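Side-chain contacts in alpha-2,3-sialyltransferase (Campylobacter jejuni, PDB 2P2V), which probably transfers sialic acid from CMP-sialic acid to an acceptor sugar in alpha-2,3 linkage; this chain is the N-terminal piece, probably catalytic, of a longer, probably membrane-bound protein: residues 81-85 with 86-90; 231-234 with 235-239; 271-274 with 275-279. All coordinates share one frame; numbering follows the deposited sequence.

Overall arrangement
All three contacts are local, each within one continuous run of chain, in series. Interaction 1 ends helix 73-85 and leads into strand 90-96, second from one border of the parallel sheet; interaction 2 is the turn that follows strand 224-227, at the opposite border; interaction 3 lies within helix 268-283 near the C-terminus. Their centres stand about 33 Å apart (1 and 2), about 27 Å (1 and 3) and about 42 Å (2 and 3), the last two on opposite sides of the chain's centre, and none touches another. The contacts finish separate outer parts of one sheet-and-helix domain; interaction 2 is nearest the sugar-nucleotide analogue, about 8 Å from the side chain of L234.

Interaction 1. Residues 81-85 with 86-90; sequences KQLIL and KNEYE
L83 and Y89 set their side chains next to each other, pointing the same way, where helix 73-85 stops and the chain turns toward strand 90-96. The leucine meets the ring at its edge, close to the ring plane, with L83 CD2 4.1 Å from Y89 CD2. E88 comes in at about a right angle to L83; its CG lies beside the backbone N (chi1 -61°) and the chain runs out extended, which carries E88 OE1 to 3.8 Å from L83 CD2. The same oxygen accepts a hydrogen bond from I258 N, while the hydroxyl of Y89 is hydrogen-bonded to E54 and its ring meets F51 and Y57 edge-to-face.

The turn itself is a Schellman motif, with N87 at positive phi as the C-prime residue. E88 N reaches back to L83 O over 2.8 Å, and N87 N bonds I84 O at 3.1 Å from above the carbonyl plane. Y89 N adds a weak bond to L83 O. One water donates to both I84 O and Y89 O, and I84 CA makes a CH...O contact of 3.5 Å with Y89 O.

L83 O and I84 O are thus taken up by the turn, and I84 O also by a water, while L83 keeps its apolar branch against the tyrosine and the polar ends of E88 and Y89 have partners beyond the turn.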
loop_
_atom_site.group_PDB
_atom_site.type_symbol
_atom_site.label_atom_id
_atom_site.label_comp_id
_atom_site.label_asym_id
_atom_site.label_seq_id
_atom_site.Cartn_x
_atom_site.Cartn_y
_atom_site.Cartn_z
ATOM N N LYS A 81 -12.789 -19.220 19.955
ATOM C CA LYS A 81 -14.170 -19.117 19.510
ATOM C C LYS A 81 -15.013 -20.243 20.115
ATOM O O LYS A 81 -16.124 -19.985 20.531
ATOM C CB LYS A 81 -14.302 -19.190 17.995
ATOM C CG LYS A 81 -13.737 -18.054 17.225
ATOM C CD LYS A 81 -14.674 -16.843 17.414
ATOM C CE LYS A 81 -14.080 -15.698 16.712
ATOM N NZ LYS A 81 -15.010 -14.524 16.732
ATOM N N GLN A 82 -14.453 -21.438 20.228
ATOM C CA GLN A 82 -15.188 -22.508 20.900
ATOM C C GLN A 82 -15.319 -22.312 22.440
ATOM O O GLN A 82 -16.343 -22.662 23.004
ATOM C CB GLN A 82 -14.529 -23.835 20.591
ATOM C CG GLN A 82 -14.695 -24.220 19.128
ATOM C CD GLN A 82 -16.140 -24.315 18.698
ATOM O OE1 GLN A 82 -16.977 -24.897 19.409
ATOM N NE2 GLN A 82 -16.440 -23.802 17.507
ATOM N N LEU A 83 -14.281 -21.788 23.092
ATOM C CA LEU A 83 -14.339 -21.466 24.528
ATOM C C LEU A 83 -15.469 -20.508 24.734
ATOM O O LEU A 83 -16.203 -20.617 25.709
ATOM C CB LEU A 83 -13.029 -20.842 25.027
ATOM C CG LEU A 83 -11.803 -21.760 24.988
ATOM C CD1 LEU A 83 -10.575 -21.021 25.298
ATOM C CD2 LEU A 83 -11.978 -22.964 25.952
ATOM N N ILE A 84 -15.622 -19.562 23.814
ATOM C CA ILE A 84 -16.631 -18.495 23.933
ATOM C C ILE A 84 -18.043 -19.042 23.686
ATOM O O ILE A 84 -18.950 -18.836 24.506
ATOM C CB ILE A 84 -16.365 -17.343 22.944
ATOM C CG1 ILE A 84 -15.054 -16.635 23.314
ATOM C CG2 ILE A 84 -17.597 -16.421 22.828
ATOM C CD1 ILE A 84 -14.394 -15.864 22.213
ATOM N N LEU A 85 -18.221 -19.700 22.535
ATOM C CA LEU A 85 -19.472 -20.394 22.213
ATOM C C LEU A 85 -19.948 -21.406 23.272
ATOM O O LEU A 85 -21.158 -21.576 23.433
ATOM C CB LEU A 85 -19.357 -21.117 20.850
ATOM C CG LEU A 85 -19.229 -20.264 19.584
ATOM C CD1 LEU A 85 -18.823 -21.137 18.406
ATOM C CD2 LEU A 85 -20.518 -19.495 19.252
ATOM N N LYS A 86 -19.026 -22.110 23.935
ATOM C CA LYS A 86 -19.367 -23.131 24.928
ATOM C C LYS A 86 -19.526 -22.531 26.326
ATOM O O LYS A 86 -19.674 -23.275 27.318
ATOM C CB LYS A 86 -18.296 -24.205 24.958
ATOM C CG LYS A 86 -18.294 -25.132 23.712
ATOM C CD LYS A 86 -17.326 -26.299 23.910
ATOM C CE LYS A 86 -17.493 -26.943 25.341
ATOM N NZ LYS A 86 -16.444 -27.924 25.838
ATOM N N ASN A 87 -19.490 -21.196 26.384
ATOM C CA ASN A 87 -19.533 -20.417 27.634
ATOM C C ASN A 87 -18.440 -20.811 28.693
ATOM O O ASN A 87 -18.678 -20.717 29.909
ATOM C CB ASN A 87 -20.971 -20.458 28.252
ATOM C CG ASN A 87 -22.057 -19.925 27.307
ATOM O OD1 ASN A 87 -21.978 -18.807 26.799
ATOM N ND2 ASN A 87 -23.102 -20.723 27.102
ATOM N N GLU A 88 -17.267 -21.277 28.252
ATOM C CA GLU A 88 -16.203 -21.611 29.174
ATOM C C GLU A 88 -15.491 -20.352 29.628
ATOM O O GLU A 88 -15.132 -20.235 30.787
ATOM C CB GLU A 88 -15.237 -22.629 28.584
ATOM C CG GLU A 88 -15.991 -23.897 28.265
ATOM C CD GLU A 88 -15.164 -25.108 27.930
ATOM O OE1 GLU A 88 -13.980 -25.208 28.253
ATOM O OE2 GLU A 88 -15.766 -26.032 27.368
ATOM N N TYR A 89 -15.320 -19.397 28.716
ATOM C CA TYR A 89 -14.797 -18.086 29.080
ATOM C C TYR A 89 -15.485 -17.024 28.287
ATOM O O TYR A 89 -16.064 -17.289 27.223
ATOM C CB TYR A 89 -13.302 -17.993 28.796
ATOM C CG TYR A 89 -12.392 -18.947 29.544
ATOM C CD1 TYR A 89 -11.702 -18.533 30.674
ATOM C CD2 TYR A 89 -12.141 -20.241 29.063
ATOM C CE1 TYR A 89 -10.824 -19.375 31.349
ATOM C CE2 TYR A 89 -11.307 -21.082 29.717
ATOM C CZ TYR A 89 -10.605 -20.647 30.846
ATOM O OH TYR A 89 -9.721 -21.519 31.469
ATOM N N GLU A 90 -15.365 -15.801 28.797
ATOM C CA GLU A 90 -15.739 -14.617 28.088
ATOM C C GLU A 90 -14.403 -13.977 27.716
ATOM O O GLU A 90 -13.543 -13.728 28.591
ATOM C CB GLU A 90 -16.487 -13.706 29.048
ATOM C CG GLU A 90 -17.030 -12.462 28.429
ATOM C CD GLU A 90 -17.650 -11.605 29.493
ATOM O OE1 GLU A 90 -18.677 -12.062 30.071
ATOM O OE2 GLU A 90 -17.068 -10.521 29.778
HETATM O O HOH W 1 -18.698 -17.047 26.675
#

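Interaction 2. Residues 231-234 with 235-239; sequences DSIL and ANHFP
This is a compact 3-10 turn, residues 233-236, in the connection that follows strand 224-227 at one border of the parallel sheet, and its main side-chain contact pairs L234 with F238. Three bonds of the i to i+3 kind wind the turn: A235 N to S232 O and N236 N to I233 O, both 3.0 Å, and H237 N to L234 O, with each donor above the carbonyl plane. F238 N adds an i to i+4 bond at the same L234 O, arriving almost head-on.

With CG anti to its backbone N (chi1 -172°), L234 brings CG and CD1 against the phenyl group, and the two side chains approach at a slant. The pair also meets the sheet, L234 on A227 and F238 on I225, while helix 207-221 supplies L214 to F238 and I211 to H237. The side chain of L234 is about 8 Å from the bound CMP-sialic acid analogue.

I233 and N236 meet more loosely, with I233 CD1 4.2 Å from N236 ND2. S232 OG is held by C229 O, just before the turn. The tightest apolar touch is made by one methyl group: L234 CD1 sits 3.7 Å from F238 CD1.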
loop_
_atom_site.group_PDB
_atom_site.type_symbol
_atom_site.label_atom_id
_atom_site.label_comp_id
_atom_site.label_asym_id
_atom_site.label_seq_id
_atom_site.Cartn_x
_atom_site.Cartn_y
_atom_site.Cartn_z
ATOM N N ASP A 231 5.501 -18.061 46.775
ATOM C CA ASP A 231 6.563 -19.071 46.693
ATOM C C ASP A 231 7.249 -19.170 45.324
ATOM O O ASP A 231 7.933 -20.168 45.039
ATOM C CB ASP A 231 6.005 -20.442 47.113
ATOM C CG ASP A 231 5.562 -20.468 48.576
ATOM O OD1 ASP A 231 6.352 -19.994 49.438
ATOM O OD2 ASP A 231 4.428 -20.947 48.853
ATOM N N SER A 232 7.069 -18.142 44.484
ATOM C CA SER A 232 7.572 -18.160 43.114
ATOM C C SER A 232 8.835 -17.351 43.018
ATOM O O SER A 232 8.971 -16.316 43.682
ATOM C CB SER A 232 6.570 -17.500 42.187
ATOM O OG SER A 232 6.478 -16.120 42.528
ATOM N N ILE A 233 9.726 -17.802 42.138
ATOM C CA ILE A 233 10.943 -17.077 41.760
ATOM C C ILE A 233 10.713 -15.585 41.473
ATOM O O ILE A 233 11.537 -14.726 41.830
ATOM C CB ILE A 233 11.564 -17.718 40.500
ATOM C CG1 ILE A 233 12.253 -19.042 40.844
ATOM C CG2 ILE A 233 12.557 -16.783 39.859
ATOM C CD1 ILE A 233 13.263 -18.949 41.999
ATOM N N LEU A 234 9.609 -15.277 40.794
ATOM C CA LEU A 234 9.359 -13.907 40.396
ATOM C C LEU A 234 9.426 -12.970 41.594
ATOM O O LEU A 234 9.811 -11.805 41.452
ATOM C CB LEU A 234 7.996 -13.774 39.709
ATOM C CG LEU A 234 7.691 -12.421 39.082
ATOM C CD1 LEU A 234 8.468 -12.235 37.804
ATOM C CD2 LEU A 234 6.208 -12.280 38.823
ATOM N N ALA A 235 9.017 -13.474 42.768
ATOM C CA ALA A 235 8.819 -12.596 43.945
ATOM C C ALA A 235 10.165 -12.108 44.515
ATOM O O ALA A 235 10.219 -11.115 45.265
ATOM C CB ALA A 235 7.998 -13.311 45.006
ATOM N N ASN A 236 11.238 -12.797 44.121
ATOM C CA ASN A 236 12.620 -12.390 44.418
ATOM C C ASN A 236 13.104 -11.230 43.575
ATOM O O ASN A 236 14.193 -10.703 43.820
ATOM C CB ASN A 236 13.580 -13.543 44.175
ATOM C CG ASN A 236 13.378 -14.692 45.137
ATOM O OD1 ASN A 236 12.756 -14.544 46.195
ATOM N ND2 ASN A 236 13.905 -15.865 44.766
ATOM N N HIS A 237 12.317 -10.855 42.559
ATOM C CA HIS A 237 12.712 -9.784 41.639
ATOM C C HIS A 237 11.755 -8.645 41.569
ATOM O O HIS A 237 12.166 -7.516 41.289
ATOM C CB HIS A 237 12.914 -10.340 40.254
ATOM C CG HIS A 237 14.001 -11.342 40.193
ATOM N ND1 HIS A 237 15.332 -10.984 40.159
ATOM C CD2 HIS A 237 13.966 -12.693 40.188
ATOM C CE1 HIS A 237 16.071 -12.078 40.116
ATOM N NE2 HIS A 237 15.267 -13.126 40.123
ATOM N N PHE A 238 10.479 -8.944 41.807
ATOM C CA PHE A 238 9.456 -7.924 41.939
ATOM C C PHE A 238 8.787 -8.105 43.275
ATOM O O PHE A 238 8.653 -9.260 43.737
ATOM C CB PHE A 238 8.450 -8.042 40.780
ATOM C CG PHE A 238 9.107 -7.830 39.465
ATOM C CD1 PHE A 238 9.672 -8.904 38.780
ATOM C CD2 PHE A 238 9.303 -6.549 38.984
ATOM C CE1 PHE A 238 10.353 -8.688 37.596
ATOM C CE2 PHE A 238 9.971 -6.340 37.787
ATOM C CZ PHE A 238 10.511 -7.418 37.123
ATOM N N PRO A 239 8.395 -6.981 43.912
ATOM C CA PRO A 239 7.705 -7.026 45.205
ATOM C C PRO A 239 6.361 -7.726 45.094
ATOM O O PRO A 239 5.567 -7.416 44.172
ATOM C CB PRO A 239 7.441 -5.543 45.509
ATOM C CG PRO A 239 7.519 -4.856 44.158
ATOM C CD PRO A 239 8.594 -5.597 43.458
#

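Interaction 3. Residues 271-274 with 275-279; sequences SFYK and NQLKA. With EDO (1,2-ethanediol), chain F.
F272 and Y273 both hold CG anti to the backbone N (chi1 179° and -174°), which lays each ring along helix 268-283 beside the residue one turn on, Q276 and L277. This is the i to i+4 pattern of an alpha-helix, and the backbone matches it: L277 N bonds Y273 O at 2.9 Å, K278 N bonds K274 O, and N275 and Q276 do the same with S271 and F272.

The chain of Q276 is bent at chi2 and brings its amide obliquely across the CE1-CZ side of the F272 ring, with the two planes 37° apart. Q276 CD comes 3.5 Å from F272 CE1, and Q276 NE2 is equally near F272 CZ. The amide oxygen also accepts a hydrogen bond from Q112 NE2 on helix 107-116, which probably fixes the flip of the amide. F116 of that helix packs on F272 and meets the Y273 ring edge-to-face, and P102 of the second subunit also rests on F272.

Y273 and L277 run side by side, L277 CD2 lying 3.8 Å from Y273 CE2. A 1,2-ethanediol molecule, probably from the crystallisation liquor, lies over one face of the Y273 ring and gives a weak hydrogen bond to Y273 O. Its O2 lies 3.7 Å above the plane of the Y273 ring, over the ring centre.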
loop_
_atom_site.group_PDB
_atom_site.type_symbol
_atom_site.label_atom_id
_atom_site.label_comp_id
_atom_site.label_asym_id
_atom_site.label_seq_id
_atom_site.Cartn_x
_atom_site.Cartn_y
_atom_site.Cartn_z
ATOM N N SER A 271 -6.916 -25.711 4.406
ATOM C CA SER A 271 -5.804 -26.287 3.606
ATOM C C SER A 271 -4.966 -25.224 2.913
ATOM O O SER A 271 -3.764 -25.340 2.867
ATOM C CB SER A 271 -6.246 -27.438 2.633
ATOM O OG SER A 271 -7.442 -27.078 2.019
ATOM N N PHE A 272 -5.619 -24.205 2.350
ATOM C CA PHE A 272 -4.972 -23.093 1.726
ATOM C C PHE A 272 -4.004 -22.461 2.732
ATOM O O PHE A 272 -2.826 -22.208 2.438
ATOM C CB PHE A 272 -6.026 -22.035 1.277
ATOM C CG PHE A 272 -5.384 -20.827 0.636
ATOM C CD1 PHE A 272 -4.848 -19.819 1.448
ATOM C CD2 PHE A 272 -5.256 -20.738 -0.757
ATOM C CE1 PHE A 272 -4.187 -18.742 0.900
ATOM C CE2 PHE A 272 -4.647 -19.623 -1.325
ATOM C CZ PHE A 272 -4.082 -18.632 -0.485
ATOM N N TYR A 273 -4.546 -22.173 3.914
ATOM C CA TYR A 273 -3.770 -21.520 4.998
ATOM C C TYR A 273 -2.538 -22.305 5.433
ATOM O O TYR A 273 -1.416 -21.757 5.470
ATOM C CB TYR A 273 -4.711 -21.297 6.166
ATOM C CG TYR A 273 -4.065 -20.503 7.285
ATOM C CD1 TYR A 273 -4.369 -19.146 7.453
ATOM C CD2 TYR A 273 -3.154 -21.101 8.162
ATOM C CE1 TYR A 273 -3.746 -18.404 8.491
ATOM C CE2 TYR A 273 -2.565 -20.386 9.203
ATOM C CZ TYR A 273 -2.854 -19.047 9.341
ATOM O OH TYR A 273 -2.280 -18.297 10.369
ATOM N N LYS A 274 -2.721 -23.628 5.641
ATOM C CA LYS A 274 -1.648 -24.477 6.127
ATOM C C LYS A 274 -0.619 -24.711 5.049
ATOM O O LYS A 274 0.572 -24.924 5.341
ATOM C CB LYS A 274 -2.211 -25.827 6.561
ATOM C CG LYS A 274 -2.838 -25.840 7.901
ATOM C CD LYS A 274 -3.420 -27.198 8.221
ATOM C CE LYS A 274 -3.855 -27.255 9.671
ATOM N NZ LYS A 274 -4.278 -28.637 10.026
ATOM N N ASN A 275 -1.050 -24.751 3.798
ATOM C CA ASN A 275 -0.143 -24.891 2.633
ATOM C C ASN A 275 0.839 -23.736 2.571
ATOM O O ASN A 275 2.047 -23.906 2.393
ATOM C CB ASN A 275 -0.938 -24.927 1.319
ATOM C CG ASN A 275 -0.043 -25.019 0.073
ATOM O OD1 ASN A 275 0.537 -26.059 -0.198
ATOM N ND2 ASN A 275 0.052 -23.927 -0.694
ATOM N N GLN A 276 0.276 -22.527 2.715
ATOM C CA GLN A 276 1.062 -21.312 2.676
ATOM C C GLN A 276 1.984 -21.233 3.864
ATOM O O GLN A 276 3.169 -20.947 3.694
ATOM C CB GLN A 276 0.152 -20.107 2.639
ATOM C CG GLN A 276 -0.513 -19.949 1.325
ATOM C CD GLN A 276 -0.657 -18.499 0.961
ATOM O OE1 GLN A 276 -0.865 -17.657 1.836
ATOM N NE2 GLN A 276 -0.563 -18.192 -0.332
ATOM N N LEU A 277 1.457 -21.522 5.053
ATOM C CA LEU A 277 2.219 -21.472 6.307
ATOM C C LEU A 277 3.392 -22.449 6.281
ATOM O O LEU A 277 4.508 -22.096 6.670
ATOM C CB LEU A 277 1.308 -21.758 7.509
ATOM C CG LEU A 277 1.678 -21.177 8.878
ATOM C CD1 LEU A 277 1.466 -19.688 8.915
ATOM C CD2 LEU A 277 0.880 -21.826 9.982
ATOM N N LYS A 278 3.137 -23.663 5.801
ATOM C CA LYS A 278 4.184 -24.648 5.555
ATOM C C LYS A 278 5.264 -24.096 4.655
ATOM O O LYS A 278 6.432 -24.104 5.018
ATOM C CB LYS A 278 3.611 -25.898 4.880
ATOM C CG LYS A 278 3.335 -27.062 5.804
ATOM C CD LYS A 278 3.098 -28.344 4.979
ATOM C CE LYS A 278 2.061 -29.247 5.652
ATOM N NZ LYS A 278 0.672 -28.664 5.615
ATOM N N ALA A 279 4.874 -23.626 3.475
ATOM C CA ALA A 279 5.830 -23.167 2.481
ATOM C C ALA A 279 6.824 -22.152 3.058
ATOM O O ALA A 279 8.031 -22.262 2.834
ATOM C CB ALA A 279 5.114 -22.598 1.255
HETATM C C1 EDO F . -1.812 -17.498 5.337
HETATM O O1 EDO F . -2.172 -16.244 5.919
HETATM C C2 EDO F . -0.338 -17.768 5.566
HETATM O O2 EDO F . -0.288 -18.788 6.566
#